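N-acetylneuraminate epimerase (Escherichia coli, PDB 2UVK) interconverts the alpha and beta anomers of N-acetylneuraminic acid, speeding the equilibrium between them in the bacterial periplasm. Local coordinates at residues B[8-12]-B[322-326]. Residues are numbered along the deposited sequence; the frame is centred on the assembly and turned at random.
Sequences VPFKS and IGGET
Phe10 and Gly324 are joined by a single backbone hydrogen bond, Gly324 N to Phe10 O at 2.8 Å, nearly straight at 167° but with the donor tilted 30° from the carbonyl plane. The same oxygen receives a CA-H...O contact from Gly323 CA, so two neighbouring glycines close on one carbonyl. A side chain on Gly323 would run into that oxygen, and its absence permits the close approach; Gly324 has a conformation in which a CB would strike the preceding carbonyl oxygen. Lys11 continues the close packing: its CB rests 3.5 Å from Gly324 O, and its extended chain slants across that of Glu325, with Lys11 CD 3.5 Å from Glu325 OE1.

On the Ile322 side the contact turns apolar and looser. The Phe10 ring, its CG anti to the backbone N (chi1 -178°), brings CD1 to 4.3 Å from Ile322 CG2, and Ile24 and Val311 also touch the ring. The fit loosens again toward the amino end of Lys11, which is partly exposed, whereas Phe10 and the 322-326 segment are buried. Lys11 NZ stands 4.0 Å from Glu325 OE1, too far for a salt bridge; the ammonium instead bonds to Gly329 O, while Glu325 OE2 is held by Tyr285 OH. With an alanine here the methylenes and ammonium are gone, a gap would probably open beside Glu325 CG and OE1, and the carboxylate is likely to lose its nearby compensating charge and Gly329 O its donor. The lead-in to strand 14-18 of the first blade thus packs on the glycine loop after strand 318-322 of the last, consistent with the meeting of first and last blades where a Kelch beta-propeller ring closes.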
loop_
_atom_site.group_PDB
_atom_site.type_symbol
_atom_site.label_atom_id
_atom_site.label_comp_id
_atom_site.label_asym_id
_atom_site.label_seq_id
_atom_site.Cartn_x
_atom_site.Cartn_y
_atom_site.Cartn_z
ATOM N N VAL B 8 -16.057 -25.290 18.199
ATOM C CA VAL B 8 -15.631 -24.298 19.200
ATOM C C VAL B 8 -16.340 -22.979 18.865
ATOM O O VAL B 8 -16.787 -22.822 17.728
ATOM C CB VAL B 8 -14.108 -24.099 19.206
ATOM C CG1 VAL B 8 -13.380 -25.400 19.604
ATOM C CG2 VAL B 8 -13.612 -23.563 17.862
ATOM N N PRO B 9 -16.475 -22.050 19.841
ATOM C CA PRO B 9 -17.020 -20.708 19.562
ATOM C C PRO B 9 -16.225 -20.038 18.457
ATOM O O PRO B 9 -15.010 -20.127 18.434
ATOM C CB PRO B 9 -16.859 -19.973 20.897
ATOM C CG PRO B 9 -16.832 -21.088 21.933
ATOM C CD PRO B 9 -16.132 -22.209 21.271
ATOM N N PHE B 10 -16.927 -19.401 17.517
ATOM C CA PHE B 10 -16.369 -19.142 16.191
ATOM C C PHE B 10 -16.647 -17.726 15.685
ATOM O O PHE B 10 -17.620 -17.476 14.963
ATOM C CB PHE B 10 -16.925 -20.198 15.214
ATOM C CG PHE B 10 -16.387 -20.087 13.825
ATOM C CD1 PHE B 10 -17.255 -20.002 12.734
ATOM C CD2 PHE B 10 -15.029 -20.115 13.577
ATOM C CE1 PHE B 10 -16.771 -19.877 11.450
ATOM C CE2 PHE B 10 -14.549 -20.011 12.292
ATOM C CZ PHE B 10 -15.445 -19.890 11.216
ATOM N N LYS B 11 -15.765 -16.801 16.041
ATOM C CA LYS B 11 -15.860 -15.414 15.593
ATOM C C LYS B 11 -14.618 -15.026 14.824
ATOM O O LYS B 11 -13.545 -15.577 15.065
ATOM C CB LYS B 11 -16.053 -14.452 16.777
ATOM C CG LYS B 11 -14.849 -14.315 17.737
ATOM C CD LYS B 11 -15.175 -13.354 18.858
ATOM C CE LYS B 11 -14.004 -13.243 19.807
ATOM N NZ LYS B 11 -14.232 -12.262 20.932
ATOM N N SER B 12 -14.760 -14.079 13.894
ATOM C CA SER B 12 -13.645 -13.536 13.138
ATOM C C SER B 12 -12.976 -14.535 12.204
ATOM O O SER B 12 -11.874 -14.279 11.693
ATOM C CB SER B 12 -12.598 -12.921 14.082
ATOM O OG SER B 12 -13.226 -12.186 15.119
ATOM N N ILE B 322 -22.904 -18.430 9.925
ATOM C CA ILE B 322 -22.292 -19.413 10.801
ATOM C C ILE B 322 -21.403 -18.664 11.804
ATOM O O ILE B 322 -20.499 -17.935 11.416
ATOM C CB ILE B 322 -21.435 -20.440 10.039
ATOM C CG1 ILE B 322 -22.235 -21.097 8.890
ATOM C CG2 ILE B 322 -20.926 -21.510 11.006
ATOM C CD1 ILE B 322 -21.411 -22.076 8.064
ATOM N N GLY B 323 -21.684 -18.876 13.077
ATOM C CA GLY B 323 -20.891 -18.265 14.162
ATOM C C GLY B 323 -21.048 -16.760 14.237
ATOM O O GLY B 323 -22.066 -16.190 13.866
ATOM N N GLY B 324 -20.011 -16.122 14.735
ATOM C CA GLY B 324 -20.018 -14.704 14.976
ATOM C C GLY B 324 -19.766 -14.349 16.431
ATOM O O GLY B 324 -19.459 -15.212 17.235
ATOM N N GLU B 325 -19.940 -13.074 16.722
ATOM C CA GLU B 325 -19.732 -12.467 18.033
ATOM C C GLU B 325 -21.020 -11.719 18.388
ATOM O O GLU B 325 -21.662 -11.111 17.521
ATOM C CB GLU B 325 -18.564 -11.487 17.892
ATOM C CG GLU B 325 -18.079 -10.766 19.129
ATOM C CD GLU B 325 -17.098 -9.692 18.741
ATOM O OE1 GLU B 325 -16.074 -10.025 18.125
ATOM O OE2 GLU B 325 -17.362 -8.511 19.015
ATOM N N THR B 326 -21.403 -11.770 19.665
ATOM C CA THR B 326 -22.601 -11.116 20.159
ATOM C C THR B 326 -22.188 -10.103 21.254
ATOM O O THR B 326 -21.013 -9.850 21.436
ATOM C CB THR B 326 -23.633 -12.182 20.638
ATOM O OG1 THR B 326 -23.065 -12.979 21.691
ATOM C CG2 THR B 326 -24.047 -13.117 19.484
#